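Local structure of uncharacterized tRNA/rRNA methyltransferase HI0380 (Haemophilus influenzae, 3ILK) at residues Y185-T190 / R211-A216; L197-I200 / G204-R207; T34-V39 / E56-N61. The protein is uncharacterised but probably binds RNA and transfers methyl groups to it from S-adenosylmethionine. All coordinates share one frame; numbering follows the deposited sequence.

Contact 1: Y185-T190 / R211-A216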
loop_
_atom_site.group_PDB
_atom_site.type_symbol
_atom_site.label_atom_id
_atom_site.label_comp_id
_atom_site.label_asym_id
_atom_site.label_seq_id
_atom_site.Cartn_x
_atom_site.Cartn_y
_atom_site.Cartn_z
ATOM N N TYR A 185 24.752 -6.786 30.752
ATOM C CA TYR A 185 25.295 -8.130 30.729
ATOM C C TYR A 185 25.575 -8.512 29.282
ATOM O O TYR A 185 26.619 -9.097 28.979
ATOM C CB TYR A 185 24.322 -9.139 31.338
ATOM C CG TYR A 185 24.888 -10.542 31.351
ATOM C CD1 TYR A 185 25.426 -11.054 32.528
ATOM C CD2 TYR A 185 24.909 -11.359 30.169
ATOM C CE1 TYR A 185 25.964 -12.301 32.588
ATOM C CE2 TYR A 185 25.456 -12.627 30.215
ATOM C CZ TYR A 185 25.981 -13.084 31.449
ATOM O OH TYR A 185 26.522 -14.328 31.616
ATOM N N PHE A 186 24.637 -8.164 28.404
ATOM C CA PHE A 186 24.707 -8.483 26.935
ATOM C C PHE A 186 25.916 -7.832 26.268
ATOM O O PHE A 186 26.456 -8.353 25.279
ATOM C CB PHE A 186 23.449 -7.953 26.227
ATOM C CG PHE A 186 23.534 -7.962 24.674
ATOM C CD1 PHE A 186 23.749 -9.126 24.003
ATOM C CD2 PHE A 186 23.401 -6.780 23.930
ATOM C CE1 PHE A 186 23.812 -9.149 22.593
ATOM C CE2 PHE A 186 23.496 -6.782 22.556
ATOM C CZ PHE A 186 23.676 -7.963 21.878
ATOM N N PHE A 187 26.315 -6.657 26.757
ATOM C CA PHE A 187 27.444 -5.958 26.144
ATOM C C PHE A 187 28.739 -6.631 26.570
ATOM O O PHE A 187 29.542 -6.968 25.720
ATOM C CB PHE A 187 27.459 -4.451 26.452
ATOM C CG PHE A 187 26.289 -3.694 25.883
ATOM C CD1 PHE A 187 25.938 -3.825 24.526
ATOM C CD2 PHE A 187 25.570 -2.816 26.684
ATOM C CE1 PHE A 187 24.860 -3.112 23.998
ATOM C CE2 PHE A 187 24.495 -2.103 26.178
ATOM C CZ PHE A 187 24.129 -2.255 24.841
ATOM N N ASP A 188 28.927 -6.868 27.872
ATOM C CA ASP A 188 30.085 -7.648 28.333
ATOM C C ASP A 188 30.207 -9.020 27.664
ATOM O O ASP A 188 31.309 -9.457 27.342
ATOM C CB ASP A 188 30.074 -7.762 29.862
ATOM C CG ASP A 188 30.061 -6.408 30.515
ATOM O OD1 ASP A 188 30.139 -6.283 31.780
ATOM O OD2 ASP A 188 30.001 -5.439 29.721
ATOM N N TYR A 189 29.071 -9.666 27.421
ATOM C CA TYR A 189 29.020 -10.961 26.762
ATOM C C TYR A 189 29.461 -10.861 25.278
ATOM O O TYR A 189 30.302 -11.635 24.845
ATOM C CB TYR A 189 27.610 -11.563 26.921
ATOM C CG TYR A 189 27.422 -13.046 26.537
ATOM C CD1 TYR A 189 28.510 -13.918 26.383
ATOM C CD2 TYR A 189 26.131 -13.576 26.408
ATOM C CE1 TYR A 189 28.322 -15.258 26.106
ATOM C CE2 TYR A 189 25.914 -14.931 26.083
ATOM C CZ TYR A 189 27.017 -15.764 25.939
ATOM O OH TYR A 189 26.829 -17.100 25.644
ATOM N N THR A 190 28.877 -9.930 24.513
ATOM C CA THR A 190 29.342 -9.591 23.158
ATOM C C THR A 190 30.869 -9.330 23.142
ATOM O O THR A 190 31.595 -9.904 22.316
ATOM C CB THR A 190 28.594 -8.348 22.609
ATOM O OG1 THR A 190 27.179 -8.599 22.568
ATOM C CG2 THR A 190 29.097 -7.955 21.213
ATOM N N ARG A 211 25.878 2.413 21.209
ATOM C CA ARG A 211 25.171 3.486 20.535
ATOM C C ARG A 211 24.049 2.913 19.645
ATOM O O ARG A 211 22.895 3.335 19.722
ATOM C CB ARG A 211 26.170 4.305 19.729
ATOM C CG ARG A 211 25.627 5.591 19.170
ATOM C CD ARG A 211 26.578 6.118 18.114
ATOM N NE ARG A 211 25.981 7.179 17.314
ATOM C CZ ARG A 211 25.579 7.041 16.053
ATOM N NH1 ARG A 211 25.705 5.878 15.421
ATOM N NH2 ARG A 211 25.051 8.075 15.418
ATOM N N LEU A 212 24.403 1.932 18.826
ATOM C CA LEU A 212 23.454 1.254 17.943
ATOM C C LEU A 212 22.274 0.646 18.710
ATOM O O LEU A 212 21.108 0.886 18.363
ATOM C CB LEU A 212 24.177 0.146 17.180
ATOM C CG LEU A 212 23.287 -0.912 16.519
ATOM C CD1 LEU A 212 22.472 -0.258 15.424
ATOM C CD2 LEU A 212 24.139 -2.047 16.013
ATOM N N TYR A 213 22.591 -0.131 19.746
ATOM C CA TYR A 213 21.581 -0.901 20.465
ATOM C C TYR A 213 20.705 -0.047 21.379
ATOM O O TYR A 213 19.497 -0.283 21.453
ATOM C CB TYR A 213 22.187 -2.130 21.165
ATOM C CG TYR A 213 22.534 -3.214 20.165
ATOM C CD1 TYR A 213 21.561 -3.701 19.289
ATOM C CD2 TYR A 213 23.829 -3.745 20.071
ATOM C CE1 TYR A 213 21.850 -4.683 18.372
ATOM C CE2 TYR A 213 24.132 -4.751 19.107
ATOM C CZ TYR A 213 23.128 -5.207 18.272
ATOM O OH TYR A 213 23.372 -6.183 17.301
ATOM N N TYR A 214 21.308 0.957 22.020
ATOM C CA TYR A 214 20.559 1.990 22.758
ATOM C C TYR A 214 19.633 2.790 21.825
ATOM O O TYR A 214 18.476 3.048 22.160
ATOM C CB TYR A 214 21.491 2.957 23.524
ATOM C CG TYR A 214 22.163 2.348 24.751
ATOM C CD1 TYR A 214 21.436 1.568 25.658
ATOM C CD2 TYR A 214 23.514 2.566 25.022
ATOM C CE1 TYR A 214 22.033 0.995 26.766
ATOM C CE2 TYR A 214 24.127 1.999 26.160
ATOM C CZ TYR A 214 23.378 1.216 27.019
ATOM O OH TYR A 214 23.948 0.647 28.146
ATOM N N ARG A 215 20.140 3.182 20.663
ATOM C CA ARG A 215 19.301 3.841 19.661
ATOM C C ARG A 215 18.120 2.932 19.266
ATOM O O ARG A 215 16.982 3.381 19.150
ATOM C CB ARG A 215 20.142 4.220 18.446
ATOM C CG ARG A 215 19.614 5.397 17.651
ATOM C CD ARG A 215 20.586 5.793 16.559
ATOM N NE ARG A 215 20.523 4.886 15.410
ATOM C CZ ARG A 215 21.514 4.089 15.013
ATOM N NH1 ARG A 215 22.674 4.077 15.660
ATOM N NH2 ARG A 215 21.348 3.308 13.954
ATOM N N ALA A 216 18.406 1.648 19.078
ATOM C CA ALA A 216 17.378 0.644 18.768
ATOM C C ALA A 216 16.264 0.568 19.826
ATOM O O ALA A 216 15.075 0.481 19.476
ATOM C CB ALA A 216 18.021 -0.730 18.582
#

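Contact 2: L197-I200 / G204-R207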
loop_
_atom_site.group_PDB
_atom_site.type_symbol
_atom_site.label_atom_id
_atom_site.label_comp_id
_atom_site.label_asym_id
_atom_site.label_seq_id
_atom_site.Cartn_x
_atom_site.Cartn_y
_atom_site.Cartn_z
ATOM N N LEU A 197 37.221 -14.345 19.853
ATOM C CA LEU A 197 37.401 -14.609 18.417
ATOM C C LEU A 197 38.684 -14.002 17.851
ATOM O O LEU A 197 39.312 -14.584 16.959
ATOM C CB LEU A 197 36.186 -14.104 17.622
ATOM C CG LEU A 197 35.066 -15.070 17.221
ATOM C CD1 LEU A 197 35.133 -16.415 17.935
ATOM C CD2 LEU A 197 33.704 -14.406 17.422
ATOM N N GLY A 198 39.067 -12.839 18.367
ATOM C CA GLY A 198 40.214 -12.095 17.847
ATOM C C GLY A 198 39.764 -10.981 16.923
ATOM O O GLY A 198 40.537 -10.495 16.106
ATOM N N PHE A 199 38.501 -10.580 17.055
ATOM C CA PHE A 199 37.925 -9.513 16.239
ATOM C C PHE A 199 38.142 -8.121 16.841
ATOM O O PHE A 199 38.527 -7.188 16.135
ATOM C CB PHE A 199 36.432 -9.776 16.004
ATOM C CG PHE A 199 35.734 -8.692 15.227
ATOM C CD1 PHE A 199 35.972 -8.529 13.861
ATOM C CD2 PHE A 199 34.830 -7.838 15.858
ATOM C CE1 PHE A 199 35.332 -7.525 13.139
ATOM C CE2 PHE A 199 34.185 -6.834 15.145
ATOM C CZ PHE A 199 34.429 -6.681 13.781
ATOM N N ILE A 200 37.885 -7.988 18.142
ATOM C CA ILE A 200 38.015 -6.712 18.852
ATOM C C ILE A 200 39.489 -6.400 19.119
ATOM O O ILE A 200 40.204 -7.233 19.673
ATOM C CB ILE A 200 37.215 -6.722 20.194
ATOM C CG1 ILE A 200 35.725 -6.911 19.927
ATOM C CG2 ILE A 200 37.461 -5.422 21.007
ATOM C CD1 ILE A 200 34.904 -7.258 21.149
ATOM N N GLY A 204 36.437 1.121 20.480
ATOM C CA GLY A 204 35.502 1.752 19.548
ATOM C C GLY A 204 34.390 0.838 19.049
ATOM O O GLY A 204 33.265 1.287 18.829
ATOM N N VAL A 205 34.691 -0.442 18.857
ATOM C CA VAL A 205 33.655 -1.386 18.399
ATOM C C VAL A 205 32.497 -1.443 19.421
ATOM O O VAL A 205 31.340 -1.233 19.062
ATOM C CB VAL A 205 34.233 -2.785 17.984
ATOM C CG1 VAL A 205 35.189 -3.325 19.021
ATOM C CG2 VAL A 205 33.126 -3.783 17.738
HETATM N N MSE A 206 32.822 -1.651 20.694
HETATM C CA MSE A 206 31.787 -1.698 21.742
HETATM C C MSE A 206 30.997 -0.407 21.892
HETATM O O MSE A 206 29.785 -0.448 22.117
HETATM C CB MSE A 206 32.358 -2.131 23.088
HETATM C CG MSE A 206 32.728 -3.595 23.147
HETATM SE SE MSE A 206 31.397 -4.791 22.325
HETATM C CE MSE A 206 29.805 -4.383 23.399
ATOM N N ARG A 207 31.693 0.722 21.733
ATOM C CA ARG A 207 31.105 2.056 21.865
ATOM C C ARG A 207 30.061 2.279 20.775
ATOM O O ARG A 207 28.965 2.796 21.039
ATOM C CB ARG A 207 32.195 3.142 21.791
ATOM C CG ARG A 207 31.684 4.547 22.088
ATOM C CD ARG A 207 32.616 5.658 21.613
ATOM N NE ARG A 207 32.831 5.621 20.171
ATOM C CZ ARG A 207 34.012 5.427 19.588
ATOM N NH1 ARG A 207 35.110 5.273 20.321
ATOM N NH2 ARG A 207 34.096 5.398 18.266
#

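Contact 3: T34-V39 / E56-N61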
loop_
_atom_site.group_PDB
_atom_site.type_symbol
_atom_site.label_atom_id
_atom_site.label_comp_id
_atom_site.label_asym_id
_atom_site.label_seq_id
_atom_site.Cartn_x
_atom_site.Cartn_y
_atom_site.Cartn_z
ATOM N N THR A 34 -22.409 1.810 2.718
ATOM C CA THR A 34 -23.763 1.335 2.377
ATOM C C THR A 34 -24.795 2.422 2.079
ATOM O O THR A 34 -25.866 2.094 1.578
ATOM C CB THR A 34 -24.345 0.509 3.532
ATOM O OG1 THR A 34 -24.278 1.310 4.718
ATOM C CG2 THR A 34 -23.533 -0.776 3.769
ATOM N N GLN A 35 -24.546 3.686 2.428
ATOM C CA GLN A 35 -25.607 4.693 2.308
ATOM C C GLN A 35 -25.408 5.576 1.125
ATOM O O GLN A 35 -24.517 6.416 1.134
ATOM C CB GLN A 35 -25.682 5.605 3.512
ATOM C CG GLN A 35 -25.646 4.896 4.848
ATOM C CD GLN A 35 -27.012 4.712 5.416
ATOM O OE1 GLN A 35 -27.386 5.384 6.380
ATOM N NE2 GLN A 35 -27.798 3.824 4.806
ATOM N N LEU A 36 -26.279 5.414 0.149
ATOM C CA LEU A 36 -26.201 6.113 -1.098
ATOM C C LEU A 36 -27.436 7.046 -1.282
ATOM O O LEU A 36 -28.582 6.644 -1.073
ATOM C CB LEU A 36 -26.113 5.081 -2.264
ATOM C CG LEU A 36 -26.100 5.736 -3.642
ATOM C CD1 LEU A 36 -24.795 6.535 -3.840
ATOM C CD2 LEU A 36 -26.276 4.665 -4.777
ATOM N N CYS A 37 -27.167 8.282 -1.685
ATOM C CA CYS A 37 -28.195 9.266 -2.010
ATOM C C CYS A 37 -27.912 9.905 -3.376
ATOM O O CYS A 37 -26.785 10.392 -3.631
ATOM C CB CYS A 37 -28.220 10.304 -0.899
ATOM S SG CYS A 37 -29.409 11.632 -1.077
ATOM N N LEU A 38 -28.922 9.857 -4.252
ATOM C CA LEU A 38 -28.957 10.481 -5.584
ATOM C C LEU A 38 -29.778 11.794 -5.613
ATOM O O LEU A 38 -30.908 11.825 -5.089
ATOM C CB LEU A 38 -29.516 9.476 -6.600
ATOM C CG LEU A 38 -28.979 8.020 -6.532
ATOM C CD1 LEU A 38 -29.631 7.149 -7.630
ATOM C CD2 LEU A 38 -27.418 8.002 -6.653
ATOM N N VAL A 39 -29.176 12.870 -6.153
ATOM C CA VAL A 39 -29.892 14.125 -6.421
ATOM C C VAL A 39 -30.216 14.159 -7.888
ATOM O O VAL A 39 -29.311 14.121 -8.745
ATOM C CB VAL A 39 -29.111 15.354 -5.991
ATOM C CG1 VAL A 39 -29.930 16.695 -6.160
ATOM C CG2 VAL A 39 -28.626 15.219 -4.460
ATOM N N GLU A 56 -26.409 -4.603 -5.688
ATOM C CA GLU A 56 -27.768 -4.140 -5.946
ATOM C C GLU A 56 -28.446 -3.569 -4.701
ATOM O O GLU A 56 -29.249 -2.638 -4.804
ATOM C CB GLU A 56 -28.647 -5.249 -6.518
ATOM C CG GLU A 56 -28.308 -5.680 -7.946
ATOM C CD GLU A 56 -27.161 -6.688 -8.009
ATOM O OE1 GLU A 56 -26.524 -6.951 -6.967
ATOM O OE2 GLU A 56 -26.899 -7.233 -9.108
ATOM N N ASN A 57 -28.148 -4.147 -3.540
ATOM C CA ASN A 57 -28.791 -3.728 -2.305
ATOM C C ASN A 57 -28.611 -2.224 -2.100
ATOM O O ASN A 57 -29.566 -1.498 -1.693
ATOM C CB ASN A 57 -28.248 -4.517 -1.101
ATOM C CG ASN A 57 -26.723 -4.311 -0.882
ATOM O OD1 ASN A 57 -25.879 -4.598 -1.768
ATOM N ND2 ASN A 57 -26.371 -3.808 0.301
ATOM N N ILE A 58 -27.396 -1.756 -2.402
ATOM C CA ILE A 58 -27.038 -0.329 -2.232
ATOM C C ILE A 58 -27.876 0.552 -3.167
ATOM O O ILE A 58 -28.423 1.545 -2.730
ATOM C CB ILE A 58 -25.495 -0.111 -2.341
ATOM C CG1 ILE A 58 -24.775 -0.871 -1.202
ATOM C CG2 ILE A 58 -25.151 1.390 -2.428
ATOM C CD1 ILE A 58 -23.215 -0.951 -1.285
ATOM N N VAL A 59 -28.037 0.123 -4.425
ATOM C CA VAL A 59 -28.863 0.820 -5.406
ATOM C C VAL A 59 -30.349 0.801 -5.024
ATOM O O VAL A 59 -31.030 1.843 -5.151
ATOM C CB VAL A 59 -28.689 0.191 -6.805
ATOM C CG1 VAL A 59 -29.592 0.889 -7.877
ATOM C CG2 VAL A 59 -27.238 0.189 -7.205
ATOM N N LYS A 60 -30.839 -0.345 -4.517
ATOM C CA LYS A 60 -32.258 -0.464 -4.073
ATOM C C LYS A 60 -32.566 0.486 -2.939
ATOM O O LYS A 60 -33.622 1.152 -2.904
ATOM C CB LYS A 60 -32.578 -1.908 -3.585
ATOM C CG LYS A 60 -32.643 -2.989 -4.659
ATOM C CD LYS A 60 -32.952 -4.350 -3.971
ATOM C CE LYS A 60 -32.933 -5.485 -4.964
ATOM N NZ LYS A 60 -33.132 -6.840 -4.342
ATOM N N ASN A 61 -31.640 0.547 -1.981
ATOM C CA ASN A 61 -31.898 1.310 -0.761
ATOM C C ASN A 61 -31.549 2.782 -0.867
ATOM O O ASN A 61 -31.756 3.535 0.061
ATOM C CB ASN A 61 -31.225 0.612 0.438
ATOM C CG ASN A 61 -31.940 -0.713 0.822
ATOM O OD1 ASN A 61 -31.329 -1.761 0.886
ATOM N ND2 ASN A 61 -33.221 -0.645 1.070
HETATM O O HOH W 1 -28.098 2.726 -0.312
#

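Contact 1: Y185-T190 / R211-A216
Phe186 and Phe187, neighbours on helix 180-197, each drive a ring edge into the face of a tyrosine on helix 204-216, a worked example of how aromatic pairs can join two helices with no hydrogen bond between the two segments. The edge of Phe186 meets the face of Tyr213 in a T-shaped stack, with centroids 5.6 Å apart and planes at 72°; CE2 of Phe186 lies 3.9 Å from CD2 of Tyr213. Phe187 repeats the geometry against Tyr214, and its CE2 comes within 3.4 Å of Tyr214 OH, which lies at the edge of the Phe187 ring. A second atom of Phe187, CE1, rests 4.0 Å from Tyr213 CB, so Phe187 is wedged between two consecutive tyrosines. Phe186 CG stands anti to the backbone N (chi1 168°) and Phe187 CG anti to its carbonyl carbon (chi1 -64°), which sends the Phe186 ring to Tyr213 and lets that of Phe187 reach both tyrosines. Thr190 OG1 lies over one face of Phe186 while bonding to Phe186 O. Helix 220-240 also packs on Phe186, and Tyr213 OH bonds to Tyr213 OH of the second subunit, so an apolar aromatic layer inside the chain ends in a polar link across the dimer.

Contact 2: L197-I200 / G204-R207
Val205 meets both Ile200 and Phe199, and a walk along the first turn of helix 204-216 illustrates how a short connection between helices is closed by a few apolar atoms. Gly204 opens the helix; its backbone N donates a weak hydrogen bond to Asn202 OD1, from the connecting residues just before it. Val205 follows, directed at the preceding loop, and divides its two methyls between two partners. CG1 sits between the backbone N and the carbonyl carbon (chi1 48°), and from there it presses on the branch point of Ile200, 3.7 Å from Ile200 CG2 and equally near CG1 of that residue. The two side chains cross at about a right angle. The other methyl, CG2, is anti to the backbone N and reaches Phe199 CE2 at 4.1 Å, approaching the ring obliquely. Ile225 of the second subunit packs on Val205 as well, and Gly228 of that subunit meets Phe199, which places this small apolar cluster at the dimer interface. Next comes Met206, a selenomethionine, whose SE lies 4.4 Å from Ile200 CD1, a looser touch at the far end of the isoleucine; the selenomethionine side chain also packs on Phe187 and Glu191 of helix 180-197. Phe199 and Ile200 follow directly on the end of that helix. Gly198, with a phi of 99°, is the C-prime residue of a Schellman motif in which Phe199 N pairs with Tyr194 O and Gly198 N with Gln195 O, and the whole arrangement is that of a helical hairpin whose first helix ends in such a cap.

Contact 3: T34-V39 / E56-N61
Ile58 holds CG2 anti to its backbone N while CG1 lies anti to the carbonyl carbon (chi1 -63°), and this brings the CG2 methyl up to Leu36 CB at 3.8 Å; Leu36 CG is likewise turned anti to its own N (chi1 177°), which carries Leu36 CD2 to 4.2 Å from the same Ile58 CG2. The setting is an alpha/beta layer: strand 35-39 belongs to the parallel sheet of the SPOUT-type methyltransferase domain, and helix 56-61 packs beside the start of that strand. The two side chains cross at about a right angle. Ile58 CG2 also lies 4.1 Å from Thr34 O, so one methyl of Ile58 meets both the leucine and the backbone carbonyl two residues before it. Met28 of helix 18-31 and Leu12 of strand 8-13 also pack on Leu36, while Lys29 packs on Ile58. Backbone groups of the two segments are joined through water. A single water molecule donates to Thr34 O, its oxygen 3.0 Å from that atom, and accepts from Leu36 N, with 3.3 Å between the water oxygen and the nitrogen. The other bond it donates ends on Ile58 O, 2.7 Å from the water oxygen to Ile58 O.

From the N terminus, contact 3 comes first: it closes a loop of 16 residues between strand 35-39 and helix 56-61, within the sheet-bearing domain of the family. Contact 3 closes well before contact 1 opens on helix 180-197, so the two lie in series, on opposite sides of the chain's centre and with nearest atoms about 41 Å apart. Contact 2 is nested inside the loop that contact 1 closes: it joins the turn after helix 180-197 to the start of helix 204-216, and contact 1 joins the bodies of the same helices. Met206 of contact 2 touches contact 1 directly, at Thr190 as well as Phe187, and both contacts border the second subunit.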